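Local coordinates for succinate dehydrogenase subunit A (PDB 6LUM), which binds FAD as the flavoprotein subunit of a membrane-anchored succinate dehydrogenase and, as in its relatives, probably oxidises succinate to fumarate, passing the electrons to subunit B, at residues Y76-D81 with V572-E578; G101-N105 with C133-T139; I191-H195 with P431-V436. The contacts are given in a common frame with arbitrary orientation. Numbering follows the deposited sequence.

Interaction 1. Residues Y76-D81 with V572-E578; sequences YLADQD and VVQTRYE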
ATOM      1  N   TYR D  76     -27.622   3.053 -48.197  1.00 40.14           N
ATOM      2  CA  TYR D  76     -27.239   4.382 -48.667  1.00 40.14           C
ATOM      3  C   TYR D  76     -28.015   5.474 -47.935  1.00 40.14           C
ATOM      4  O   TYR D  76     -28.602   6.374 -48.536  1.00 40.14           O
ATOM      5  CB  TYR D  76     -27.410   4.490 -50.183  1.00 40.14           C
ATOM      6  CG  TYR D  76     -26.532   3.514 -50.916  1.00 40.14           C
ATOM      7  CD1 TYR D  76     -25.154   3.572 -50.791  1.00 40.14           C
ATOM      8  CD2 TYR D  76     -27.075   2.517 -51.704  1.00 40.14           C
ATOM      9  CE1 TYR D  76     -24.345   2.679 -51.439  1.00 40.14           C
ATOM     10  CE2 TYR D  76     -26.273   1.620 -52.357  1.00 40.14           C
ATOM     11  CZ  TYR D  76     -24.911   1.706 -52.222  1.00 40.14           C
ATOM     12  OH  TYR D  76     -24.104   0.810 -52.876  1.00 40.14           O
ATOM     13  N   LEU D  77     -28.004   5.369 -46.609  1.00 32.66           N
ATOM     14  CA  LEU D  77     -28.468   6.449 -45.753  1.00 32.66           C
ATOM     15  C   LEU D  77     -27.513   6.680 -44.592  1.00 32.66           C
ATOM     16  O   LEU D  77     -27.785   7.538 -43.751  1.00 32.66           O
ATOM     17  CB  LEU D  77     -29.866   6.169 -45.221  1.00 32.66           C
ATOM     18  CG  LEU D  77     -30.704   7.403 -44.919  1.00 32.66           C
ATOM     19  CD1 LEU D  77     -31.121   8.057 -46.205  1.00 32.66           C
ATOM     20  CD2 LEU D  77     -31.904   7.034 -44.097  1.00 32.66           C
ATOM     21  N   ALA D  78     -26.414   5.940 -44.517  1.00 30.27           N
ATOM     22  CA  ALA D  78     -25.396   6.179 -43.514  1.00 30.27           C
ATOM     23  C   ALA D  78     -24.567   7.399 -43.895  1.00 30.27           C
ATOM     24  O   ALA D  78     -24.627   7.893 -45.019  1.00 30.27           O
ATOM     25  CB  ALA D  78     -24.502   4.952 -43.361  1.00 30.27           C
ATOM     26  N   ASP D  79     -23.788   7.891 -42.941  1.00 37.37           N
ATOM     27  CA  ASP D  79     -22.865   8.989 -43.189  1.00 37.37           C
ATOM     28  C   ASP D  79     -21.463   8.419 -43.333  1.00 37.37           C
ATOM     29  O   ASP D  79     -20.956   7.771 -42.410  1.00 37.37           O
ATOM     30  CB  ASP D  79     -22.914  10.021 -42.068  1.00 37.37           C
ATOM     31  CG  ASP D  79     -24.217  10.785 -42.041  1.00 37.37           C
ATOM     32  OD1 ASP D  79     -24.867  10.881 -43.100  1.00 37.37           O
ATOM     33  OD2 ASP D  79     -24.591  11.298 -40.966  1.00 37.37           O
ATOM     34  N   GLN D  80     -20.837   8.665 -44.487  1.00 36.95           N
ATOM     35  CA  GLN D  80     -19.586   7.983 -44.790  1.00 36.95           C
ATOM     36  C   GLN D  80     -18.457   8.412 -43.863  1.00 36.95           C
ATOM     37  O   GLN D  80     -17.585   7.598 -43.544  1.00 36.95           O
ATOM     38  CB  GLN D  80     -19.191   8.211 -46.244  1.00 36.95           C
ATOM     39  CG  GLN D  80     -19.745   7.187 -47.220  1.00 36.95           C
ATOM     40  CD  GLN D  80     -21.124   7.529 -47.702  1.00 36.95           C
ATOM     41  OE1 GLN D  80     -21.635   8.600 -47.418  1.00 36.95           O
ATOM     42  NE2 GLN D  80     -21.729   6.629 -48.457  1.00 36.95           N
ATOM     43  N   ASP D  81     -18.455   9.666 -43.408  1.00 37.10           N
ATOM     44  CA  ASP D  81     -17.452  10.096 -42.438  1.00 37.10           C
ATOM     45  C   ASP D  81     -17.559   9.286 -41.155  1.00 37.10           C
ATOM     46  O   ASP D  81     -16.552   8.805 -40.615  1.00 37.10           O
ATOM     47  CB  ASP D  81     -17.607  11.586 -42.137  1.00 37.10           C
ATOM     48  CG  ASP D  81     -19.049  11.993 -41.886  1.00 37.10           C
ATOM     49  OD1 ASP D  81     -19.917  11.103 -41.780  1.00 37.10           O
ATOM     50  OD2 ASP D  81     -19.317  13.209 -41.791  1.00 37.10           O
ATOM     51  N   VAL D 572     -27.652  13.980 -46.018  1.00 38.25           N
ATOM     52  CA  VAL D 572     -26.765  12.864 -45.721  1.00 38.25           C
ATOM     53  C   VAL D 572     -25.409  13.119 -46.364  1.00 38.25           C
ATOM     54  O   VAL D 572     -25.329  13.528 -47.529  1.00 38.25           O
ATOM     55  CB  VAL D 572     -27.370  11.531 -46.192  1.00 38.25           C
ATOM     56  CG1 VAL D 572     -27.737  11.599 -47.651  1.00 38.25           C
ATOM     57  CG2 VAL D 572     -26.387  10.409 -45.966  1.00 38.25           C
ATOM     58  N   VAL D 573     -24.342  12.897 -45.595  1.00 37.97           N
ATOM     59  CA  VAL D 573     -22.991  13.142 -46.080  1.00 37.97           C
ATOM     60  C   VAL D 573     -22.571  12.020 -47.020  1.00 37.97           C
ATOM     61  O   VAL D 573     -22.960  10.862 -46.850  1.00 37.97           O
ATOM     62  CB  VAL D 573     -22.026  13.260 -44.889  1.00 37.97           C
ATOM     63  CG1 VAL D 573     -20.717  13.878 -45.321  1.00 37.97           C
ATOM     64  CG2 VAL D 573     -22.661  14.069 -43.789  1.00 37.97           C
ATOM     65  N   GLN D 574     -21.775  12.367 -48.031  1.00 41.86           N
ATOM     66  CA  GLN D 574     -21.287  11.397 -49.006  1.00 41.86           C
ATOM     67  C   GLN D 574     -19.831  11.693 -49.328  1.00 41.86           C
ATOM     68  O   GLN D 574     -19.473  12.850 -49.559  1.00 41.86           O
ATOM     69  CB  GLN D 574     -22.117  11.430 -50.291  1.00 41.86           C
ATOM     70  CG  GLN D 574     -23.605  11.298 -50.071  1.00 41.86           C
ATOM     71  CD  GLN D 574     -24.251  10.333 -51.032  1.00 41.86           C
ATOM     72  OE1 GLN D 574     -23.658   9.950 -52.041  1.00 41.86           O
ATOM     73  NE2 GLN D 574     -25.475   9.923 -50.723  1.00 41.86           N
ATOM     74  N   THR D 575     -18.995  10.654 -49.337  1.00 44.88           N
ATOM     75  CA  THR D 575     -17.589  10.812 -49.696  1.00 44.88           C
ATOM     76  C   THR D 575     -17.221  10.058 -50.967  1.00 44.88           C
ATOM     77  O   THR D 575     -16.761  10.679 -51.930  1.00 44.88           O
ATOM     78  CB  THR D 575     -16.691  10.357 -48.541  1.00 44.88           C
ATOM     79  OG1 THR D 575     -16.796   8.938 -48.387  1.00 44.88           O
ATOM     80  CG2 THR D 575     -17.103  11.034 -47.254  1.00 44.88           C
ATOM     81  N   ARG D 576     -17.408   8.748 -51.008  1.00 50.09           N
ATOM     82  CA  ARG D 576     -16.966   7.972 -52.161  1.00 50.09           C
ATOM     83  C   ARG D 576     -18.045   7.079 -52.740  1.00 50.09           C
ATOM     84  O   ARG D 576     -18.120   6.931 -53.959  1.00 50.09           O
ATOM     85  CB  ARG D 576     -15.762   7.097 -51.789  1.00 50.09           C
ATOM     86  CG  ARG D 576     -14.650   7.817 -51.074  1.00 50.09           C
ATOM     87  CD  ARG D 576     -13.613   6.834 -50.580  1.00 50.09           C
ATOM     88  NE  ARG D 576     -12.680   7.464 -49.653  1.00 50.09           N
ATOM     89  CZ  ARG D 576     -12.897   7.587 -48.349  1.00 50.09           C
ATOM     90  NH1 ARG D 576     -14.016   7.122 -47.814  1.00 50.09           N
ATOM     91  NH2 ARG D 576     -11.994   8.176 -47.579  1.00 50.09           N
ATOM     92  N   TYR D 577     -18.876   6.478 -51.900  1.00 45.46           N
ATOM     93  CA  TYR D 577     -19.778   5.423 -52.327  1.00 45.46           C
ATOM     94  C   TYR D 577     -21.072   6.025 -52.846  1.00 45.46           C
ATOM     95  O   TYR D 577     -21.651   6.910 -52.213  1.00 45.46           O
ATOM     96  CB  TYR D 577     -20.043   4.461 -51.173  1.00 45.46           C
ATOM     97  CG  TYR D 577     -18.768   3.978 -50.524  1.00 45.46           C
ATOM     98  CD1 TYR D 577     -18.177   4.692 -49.495  1.00 45.46           C
ATOM     99  CD2 TYR D 577     -18.146   2.822 -50.956  1.00 45.46           C
ATOM    100  CE1 TYR D 577     -17.013   4.264 -48.910  1.00 45.46           C
ATOM    101  CE2 TYR D 577     -16.981   2.386 -50.376  1.00 45.46           C
ATOM    102  CZ  TYR D 577     -16.418   3.112 -49.354  1.00 45.46           C
ATOM    103  OH  TYR D 577     -15.252   2.679 -48.772  1.00 45.46           O
ATOM    104  N   GLU D 578     -21.514   5.551 -54.002  1.00 50.44           N
ATOM    105  CA  GLU D 578     -22.682   6.121 -54.638  1.00 50.44           C
ATOM    106  C   GLU D 578     -23.759   5.061 -54.817  1.00 50.44           C
ATOM    107  O   GLU D 578     -23.450   3.875 -54.962  1.00 50.44           O
ATOM    108  CB  GLU D 578     -22.313   6.732 -55.996  1.00 50.44           C
ATOM    109  CG  GLU D 578     -21.390   7.929 -55.871  1.00 50.44           C
ATOM    110  CD  GLU D 578     -22.049   9.106 -55.171  1.00 50.44           C
ATOM    111  OE1 GLU D 578     -23.272   9.297 -55.341  1.00 50.44           O
ATOM    112  OE2 GLU D 578     -21.348   9.838 -54.441  1.00 50.44           O
TER
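The irregular chain of 572-578, extended except at Thr-575 and Arg-576, crosses the turn that leads into helix 80-100. The CA atoms of the two segments come nearest at Asp-79 and Val-573 (CA to CA 5.1 Å) and at Gln-80 and Gln-574 (5.7 Å); a separate approach joins Tyr-76 and Glu-578, CA to CA 7.7 Å. Asp-79 occupies the N-cap position, yet its carboxylate makes no capping bond. Instead, OD1 of Asp-79 accepts a hydrogen bond from the backbone N of Val-573 (3.3 Å, angle 153°), while the Asp-79 backbone is hydrogen-bonded to Ser-389. CG2 of Val-572 packs 3.2 Å from the carbonyl O of Ala-78. Gln-80 is the most heavily covered residue, with 111 Å² buried: its CB lies 3.3 Å from OG1 of Thr-575, and its CG meets the ring edge of Tyr-577 at CD1 (3.7 Å). Tyr-577 also reaches helix 63-73, and its OH is hydrogen-bonded to Glu-64. The ring of Tyr-76 has one face against the Glu-578 backbone. The carboxylate of Asp-79 thus ties the Val-573 backbone to the helix start, within 520 Å² of largely van der Waals surface where the C-terminal region meets the FAD-binding domain.

Interaction 2. Residues G101-N105 with C133-T139; sequences GMPFN and CYAADRT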
ATOM      1  N   GLY D 101      -9.162  -7.067 -20.335  1.00 16.20           N
ATOM      2  CA  GLY D 101      -9.449  -8.323 -19.687  1.00 16.20           C
ATOM      3  C   GLY D 101     -10.497  -9.139 -20.407  1.00 16.20           C
ATOM      4  O   GLY D 101     -11.097 -10.028 -19.805  1.00 16.20           O
ATOM      5  N   MET D 102     -10.718  -8.873 -21.681  1.00 14.69           N
ATOM      6  CA  MET D 102     -11.899  -9.629 -22.066  1.00 14.69           C
ATOM      7  C   MET D 102     -11.516 -10.997 -22.611  1.00 14.69           C
ATOM      8  O   MET D 102     -10.590 -11.107 -23.408  1.00 14.69           O
ATOM      9  CB  MET D 102     -12.711  -8.879 -23.111  1.00 14.69           C
ATOM     10  CG  MET D 102     -14.010  -9.552 -23.428  1.00 14.69           C
ATOM     11  SD  MET D 102     -14.866  -8.866 -24.819  1.00 14.69           S
ATOM     12  CE  MET D 102     -15.719 -10.321 -25.373  1.00 14.69           C
ATOM     13  N   PRO D 103     -12.207 -12.051 -22.209  1.00 16.03           N
ATOM     14  CA  PRO D 103     -11.856 -13.403 -22.659  1.00 16.03           C
ATOM     15  C   PRO D 103     -12.358 -13.775 -24.050  1.00 16.03           C
ATOM     16  O   PRO D 103     -13.327 -14.495 -24.230  1.00 16.03           O
ATOM     17  CB  PRO D 103     -12.506 -14.281 -21.591  1.00 16.03           C
ATOM     18  CG  PRO D 103     -13.653 -13.516 -21.161  1.00 16.03           C
ATOM     19  CD  PRO D 103     -13.222 -12.095 -21.148  1.00 16.03           C
ATOM     20  N   PHE D 104     -11.667 -13.288 -25.072  1.00 18.22           N
ATOM     21  CA  PHE D 104     -11.981 -13.714 -26.424  1.00 18.22           C
ATOM     22  C   PHE D 104     -11.567 -15.166 -26.626  1.00 18.22           C
ATOM     23  O   PHE D 104     -10.749 -15.711 -25.889  1.00 18.22           O
ATOM     24  CB  PHE D 104     -11.268 -12.840 -27.447  1.00 18.22           C
ATOM     25  CG  PHE D 104     -11.815 -11.456 -27.551  1.00 18.22           C
ATOM     26  CD1 PHE D 104     -12.920 -11.192 -28.320  1.00 18.22           C
ATOM     27  CD2 PHE D 104     -11.210 -10.411 -26.895  1.00 18.22           C
ATOM     28  CE1 PHE D 104     -13.413  -9.922 -28.422  1.00 18.22           C
ATOM     29  CE2 PHE D 104     -11.702  -9.140 -27.001  1.00 18.22           C
ATOM     30  CZ  PHE D 104     -12.802  -8.898 -27.764  1.00 18.22           C
ATOM     31  N   ASN D 105     -12.150 -15.798 -27.635  1.00 25.47           N
ATOM     32  CA  ASN D 105     -11.712 -17.124 -28.033  1.00 25.47           C
ATOM     33  C   ASN D 105     -10.429 -17.017 -28.834  1.00 25.47           C
ATOM     34  O   ASN D 105     -10.298 -16.155 -29.703  1.00 25.47           O
ATOM     35  CB  ASN D 105     -12.774 -17.827 -28.863  1.00 25.47           C
ATOM     36  CG  ASN D 105     -13.834 -18.467 -28.021  1.00 25.47           C
ATOM     37  OD1 ASN D 105     -15.019 -18.275 -28.249  1.00 25.47           O
ATOM     38  ND2 ASN D 105     -13.415 -19.231 -27.032  1.00 25.47           N
ATOM     39  N   CYS D 133     -15.099 -11.109 -34.230  1.00 34.51           N
ATOM     40  CA  CYS D 133     -14.559 -11.648 -33.000  1.00 34.51           C
ATOM     41  C   CYS D 133     -15.699 -12.138 -32.113  1.00 34.51           C
ATOM     42  O   CYS D 133     -16.867 -11.814 -32.323  1.00 34.51           O
ATOM     43  CB  CYS D 133     -13.757 -10.587 -32.261  1.00 34.51           C
ATOM     44  SG  CYS D 133     -12.384  -9.927 -33.180  1.00 34.51           S
ATOM     45  N   TYR D 134     -15.351 -12.917 -31.101  1.00 29.78           N
ATOM     46  CA  TYR D 134     -16.361 -13.433 -30.190  1.00 29.78           C
ATOM     47  C   TYR D 134     -15.655 -13.965 -28.958  1.00 29.78           C
ATOM     48  O   TYR D 134     -14.431 -14.105 -28.929  1.00 29.78           O
ATOM     49  CB  TYR D 134     -17.226 -14.512 -30.845  1.00 29.78           C
ATOM     50  CG  TYR D 134     -16.491 -15.756 -31.272  1.00 29.78           C
ATOM     51  CD1 TYR D 134     -15.556 -15.720 -32.288  1.00 29.78           C
ATOM     52  CD2 TYR D 134     -16.747 -16.972 -30.672  1.00 29.78           C
ATOM     53  CE1 TYR D 134     -14.888 -16.853 -32.678  1.00 29.78           C
ATOM     54  CE2 TYR D 134     -16.086 -18.112 -31.060  1.00 29.78           C
ATOM     55  CZ  TYR D 134     -15.157 -18.046 -32.062  1.00 29.78           C
ATOM     56  OH  TYR D 134     -14.497 -19.185 -32.448  1.00 29.78           O
ATOM     57  N   ALA D 135     -16.445 -14.233 -27.927  1.00 21.64           N
ATOM     58  CA  ALA D 135     -15.961 -14.815 -26.688  1.00 21.64           C
ATOM     59  C   ALA D 135     -16.532 -16.191 -26.428  1.00 21.64           C
ATOM     60  O   ALA D 135     -15.829 -17.068 -25.930  1.00 21.64           O
ATOM     61  CB  ALA D 135     -16.297 -13.904 -25.508  1.00 21.64           C
ATOM     62  N   ALA D 136     -17.801 -16.384 -26.737  1.00 21.64           N
ATOM     63  CA  ALA D 136     -18.490 -17.647 -26.552  1.00 21.64           C
ATOM     64  C   ALA D 136     -19.831 -17.500 -27.237  1.00 21.64           C
ATOM     65  O   ALA D 136     -19.988 -16.662 -28.126  1.00 21.64           O
ATOM     66  CB  ALA D 136     -18.651 -17.999 -25.079  1.00 21.64           C
ATOM     67  N   ASP D 137     -20.793 -18.326 -26.863  1.00 25.67           N
ATOM     68  CA  ASP D 137     -22.178 -17.993 -27.155  1.00 25.67           C
ATOM     69  C   ASP D 137     -22.633 -16.747 -26.395  1.00 25.67           C
ATOM     70  O   ASP D 137     -23.808 -16.386 -26.457  1.00 25.67           O
ATOM     71  CB  ASP D 137     -23.087 -19.168 -26.810  1.00 25.67           C
ATOM     72  CG  ASP D 137     -24.385 -19.132 -27.574  1.00 25.67           C
ATOM     73  OD1 ASP D 137     -24.348 -18.808 -28.779  1.00 25.67           O
ATOM     74  OD2 ASP D 137     -25.439 -19.425 -26.974  1.00 25.67           O
ATOM     75  N   ARG D 138     -21.728 -16.087 -25.659  1.00 15.82           N
ATOM     76  CA  ARG D 138     -22.068 -14.932 -24.829  1.00 15.82           C
ATOM     77  C   ARG D 138     -21.021 -13.833 -25.028  1.00 15.82           C
ATOM     78  O   ARG D 138     -20.064 -13.700 -24.278  1.00 15.82           O
ATOM     79  CB  ARG D 138     -22.160 -15.341 -23.369  1.00 15.82           C
ATOM     80  CG  ARG D 138     -20.916 -16.040 -22.885  1.00 15.82           C
ATOM     81  CD  ARG D 138     -21.087 -16.788 -21.606  1.00 15.82           C
ATOM     82  NE  ARG D 138     -19.905 -17.600 -21.372  1.00 15.82           N
ATOM     83  CZ  ARG D 138     -19.723 -18.815 -21.869  1.00 15.82           C
ATOM     84  NH1 ARG D 138     -20.661 -19.374 -22.616  1.00 15.82           N
ATOM     85  NH2 ARG D 138     -18.605 -19.472 -21.609  1.00 15.82           N
ATOM     86  N   THR D 139     -21.217 -12.987 -26.027  1.00 13.25           N
ATOM     87  CA  THR D 139     -20.240 -11.927 -26.229  1.00 13.25           C
ATOM     88  C   THR D 139     -20.607 -10.646 -25.499  1.00 13.25           C
ATOM     89  O   THR D 139     -19.743 -10.022 -24.871  1.00 13.25           O
ATOM     90  CB  THR D 139     -20.081 -11.634 -27.712  1.00 13.25           C
ATOM     91  OG1 THR D 139     -20.024 -12.867 -28.431  1.00 13.25           O
ATOM     92  CG2 THR D 139     -18.817 -10.862 -27.948  1.00 13.25           C
TER
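Cys-133 opens the segment with its CB 3.9 Å from CE1 of Phe-104, an apolar contact. A backbone hydrogen bond joins the two chains at Tyr-134: the N of Asn-105 donates to the carbonyl O of Tyr-134 at 3.1 Å and a nearly straight 169°. The same oxygen lies 3.5 Å from CA of Phe-104 in a CA-H...O contact and 3.3 Å from CD1 at the edge of that ring. On the Tyr-134 ring face sits CB of Asn-105, 4.2 Å from the ring centroid and 23° off the normal, a CH-pi contact; Tyr-134 OH is hydrogen-bonded to Asp-113. Ala-135 and Phe-104 have the closest CA atoms, 4.1 Å apart. CB of Ala-135 is 3.3 Å from the carbonyl O of Pro-103, the centre of an inverse gamma turn closed by Phe-104 N to Met-102 O (2.9 Å), and 3.6 Å from CE of Met-102. That methyl also lies 4.1 Å from CG2 of Thr-139, whose OG1 is hydrogen-bonded to the carbonyl of Gln-48. NE of Arg-165 of subunit B donates a hydrogen bond to the carbonyl O of Phe-104, placing this contact at the subunit interface. Gly-101 ends helix 80-100 in a Schellman motif; Phe-104 packs back on that helix at Val-94, while Met-102 leans on helix 139-153, which follows strand 132-133.

Interaction 3. Residues I191-H195 with P431-V436; sequences IHVFH and PAEMVV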
ATOM      1  N   ILE D 191     -36.659  12.923  -5.068  1.00 11.40           N
ATOM      2  CA  ILE D 191     -36.183  13.547  -6.291  1.00 11.40           C
ATOM      3  C   ILE D 191     -34.785  14.076  -6.041  1.00 11.40           C
ATOM      4  O   ILE D 191     -34.518  14.679  -4.999  1.00 11.40           O
ATOM      5  CB  ILE D 191     -37.126  14.675  -6.737  1.00 11.40           C
ATOM      6  CG1 ILE D 191     -38.577  14.247  -6.580  1.00 11.40           C
ATOM      7  CG2 ILE D 191     -36.854  15.057  -8.158  1.00 11.40           C
ATOM      8  CD1 ILE D 191     -38.994  13.188  -7.533  1.00 11.40           C
ATOM      9  N   HIS D 192     -33.885  13.841  -6.981  1.00 11.17           N
ATOM     10  CA  HIS D 192     -32.523  14.334  -6.890  1.00 11.17           C
ATOM     11  C   HIS D 192     -32.240  15.219  -8.084  1.00 11.17           C
ATOM     12  O   HIS D 192     -32.751  14.985  -9.176  1.00 11.17           O
ATOM     13  CB  HIS D 192     -31.507  13.208  -6.867  1.00 11.17           C
ATOM     14  CG  HIS D 192     -31.649  12.285  -5.705  1.00 11.17           C
ATOM     15  ND1 HIS D 192     -30.597  11.972  -4.877  1.00 11.17           N
ATOM     16  CD2 HIS D 192     -32.713  11.601  -5.237  1.00 11.17           C
ATOM     17  CE1 HIS D 192     -31.009  11.136  -3.945  1.00 11.17           C
ATOM     18  NE2 HIS D 192     -32.290  10.896  -4.140  1.00 11.17           N
ATOM     19  N   VAL D 193     -31.416  16.236  -7.875  1.00 10.11           N
ATOM     20  CA  VAL D 193     -30.979  17.117  -8.943  1.00 10.11           C
ATOM     21  C   VAL D 193     -29.470  17.023  -9.015  1.00 10.11           C
ATOM     22  O   VAL D 193     -28.782  17.393  -8.062  1.00 10.11           O
ATOM     23  CB  VAL D 193     -31.421  18.566  -8.715  1.00 10.11           C
ATOM     24  CG1 VAL D 193     -31.280  19.343  -9.989  1.00 10.11           C
ATOM     25  CG2 VAL D 193     -32.841  18.610  -8.223  1.00 10.11           C
ATOM     26  N   PHE D 194     -28.959  16.516 -10.126  1.00 11.68           N
ATOM     27  CA  PHE D 194     -27.527  16.430 -10.362  1.00 11.68           C
ATOM     28  C   PHE D 194     -27.153  17.591 -11.256  1.00 11.68           C
ATOM     29  O   PHE D 194     -27.480  17.584 -12.441  1.00 11.68           O
ATOM     30  CB  PHE D 194     -27.152  15.111 -11.028  1.00 11.68           C
ATOM     31  CG  PHE D 194     -27.440  13.906 -10.200  1.00 11.68           C
ATOM     32  CD1 PHE D 194     -28.711  13.395 -10.115  1.00 11.68           C
ATOM     33  CD2 PHE D 194     -26.433  13.278  -9.520  1.00 11.68           C
ATOM     34  CE1 PHE D 194     -28.965  12.301  -9.356  1.00 11.68           C
ATOM     35  CE2 PHE D 194     -26.690  12.187  -8.769  1.00 11.68           C
ATOM     36  CZ  PHE D 194     -27.955  11.699  -8.685  1.00 11.68           C
ATOM     37  N   HIS D 195     -26.488  18.595 -10.702  1.00 21.54           N
ATOM     38  CA  HIS D 195     -26.035  19.716 -11.505  1.00 21.54           C
ATOM     39  C   HIS D 195     -24.653  19.402 -12.045  1.00 21.54           C
ATOM     40  O   HIS D 195     -23.745  19.066 -11.283  1.00 21.54           O
ATOM     41  CB  HIS D 195     -26.040  21.009 -10.694  1.00 21.54           C
ATOM     42  CG  HIS D 195     -27.348  21.730 -10.754  1.00 21.54           C
ATOM     43  ND1 HIS D 195     -27.764  22.420 -11.871  1.00 21.54           N
ATOM     44  CD2 HIS D 195     -28.355  21.831  -9.854  1.00 21.54           C
ATOM     45  CE1 HIS D 195     -28.964  22.926 -11.655  1.00 21.54           C
ATOM     46  NE2 HIS D 195     -29.344  22.587 -10.436  1.00 21.54           N
ATOM     47  N   PRO D 431     -35.433  23.622 -10.295  1.00 31.94           N
ATOM     48  CA  PRO D 431     -35.656  22.890 -11.550  1.00 31.94           C
ATOM     49  C   PRO D 431     -36.554  21.679 -11.408  1.00 31.94           C
ATOM     50  O   PRO D 431     -37.188  21.282 -12.389  1.00 31.94           O
ATOM     51  CB  PRO D 431     -34.240  22.480 -11.976  1.00 31.94           C
ATOM     52  CG  PRO D 431     -33.316  23.196 -11.063  1.00 31.94           C
ATOM     53  CD  PRO D 431     -34.058  23.460  -9.813  1.00 31.94           C
ATOM     54  N   ALA D 432     -36.643  21.090 -10.223  1.00 28.34           N
ATOM     55  CA  ALA D 432     -37.455  19.904 -10.019  1.00 28.34           C
ATOM     56  C   ALA D 432     -38.933  20.208  -9.900  1.00 28.34           C
ATOM     57  O   ALA D 432     -39.702  19.303  -9.569  1.00 28.34           O
ATOM     58  CB  ALA D 432     -36.986  19.160  -8.771  1.00 28.34           C
ATOM     59  N   GLU D 433     -39.357  21.445 -10.158  1.00 36.08           N
ATOM     60  CA  GLU D 433     -40.755  21.805  -9.950  1.00 36.08           C
ATOM     61  C   GLU D 433     -41.670  20.998 -10.859  1.00 36.08           C
ATOM     62  O   GLU D 433     -42.678  20.438 -10.409  1.00 36.08           O
ATOM     63  CB  GLU D 433     -40.949  23.302 -10.185  1.00 36.08           C
ATOM     64  N   MET D 434     -41.329  20.923 -12.146  1.00 37.40           N
ATOM     65  CA  MET D 434     -42.165  20.184 -13.082  1.00 37.40           C
ATOM     66  C   MET D 434     -42.235  18.712 -12.716  1.00 37.40           C
ATOM     67  O   MET D 434     -43.313  18.114 -12.745  1.00 37.40           O
ATOM     68  CB  MET D 434     -41.644  20.343 -14.506  1.00 37.40           C
ATOM     69  CG  MET D 434     -42.500  19.625 -15.534  1.00 37.40           C
ATOM     70  SD  MET D 434     -41.581  19.123 -16.994  1.00 37.40           S
ATOM     71  CE  MET D 434     -41.506  17.355 -16.740  1.00 37.40           C
ATOM     72  N   VAL D 435     -41.102  18.110 -12.361  1.00 26.73           N
ATOM     73  CA  VAL D 435     -41.098  16.679 -12.080  1.00 26.73           C
ATOM     74  C   VAL D 435     -41.885  16.379 -10.813  1.00 26.73           C
ATOM     75  O   VAL D 435     -42.644  15.406 -10.763  1.00 26.73           O
ATOM     76  CB  VAL D 435     -39.656  16.149 -11.997  1.00 26.73           C
ATOM     77  CG1 VAL D 435     -39.621  14.816 -11.299  1.00 26.73           C
ATOM     78  CG2 VAL D 435     -39.076  16.017 -13.378  1.00 26.73           C
ATOM     79  N   VAL D 436     -41.729  17.200  -9.773  1.00 28.35           N
ATOM     80  CA  VAL D 436     -42.462  16.925  -8.542  1.00 28.35           C
ATOM     81  C   VAL D 436     -43.956  17.128  -8.751  1.00 28.35           C
ATOM     82  O   VAL D 436     -44.771  16.344  -8.251  1.00 28.35           O
ATOM     83  CB  VAL D 436     -41.919  17.758  -7.366  1.00 28.35           C
ATOM     84  CG1 VAL D 436     -40.444  17.518  -7.187  1.00 28.35           C
ATOM     85  CG2 VAL D 436     -42.185  19.229  -7.565  1.00 28.35           C
TER
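Apolar side-chain packing accounts for most of this contact, with Ile-191 contributing the largest buried area. Its CG2 lies 4.2 Å from CB of Ala-432, its CD1 4.2 Å from CG1 of Val-435 and its CG1 3.8 Å from CG1 of Val-436. Two residues along the strand, Val-193 places CG2 4.2 Å from CB of Ala-432 and CG1 4.5 Å from CG of Pro-431. This is a helix N-terminus packed on one face of a mixed four-stranded sheet: Ala-432 is the N-cap residue of helix 433-443, its O accepting from Val-436 N (2.9 Å), and strand 191-195 runs between strands 3-6 and 175-185. Ile-191 and Val-193 point toward the helix, whereas His-192 points away and hydrogen-bonds through ND1 to His-5. The closest approach involving a polar ring is van der Waals in character: NE2 of His-195 lies 4.1 Å from CG of Pro-431, which sits at the imidazole edge. No hydrogen bond links the segments, and the nearest CA atoms, Val-193 and Ala-432, are 7.1 Å apart.

Overall arrangement
The three contacts occupy separate parts of the subunit. Centres of interactions 1 and 2 are 32 Å apart, and the centre of interaction 3 is 41 Å from the centre of each; the nearest atoms of any two are at least about 20 Å apart, so none touches another. Helix 80-100 connects interactions 1 and 2 directly, since it starts within 76-81 and ends just before Gly-101. In sequence, interaction 1 spans both others, which follow one another in series. Relative to the cofactor, the side chain of Thr-139 in interaction 2 is about 7 Å from FAD, whereas that of Val-435 in interaction 3 is about 12 Å away; of the three, interaction 2 alone meets another protein chain.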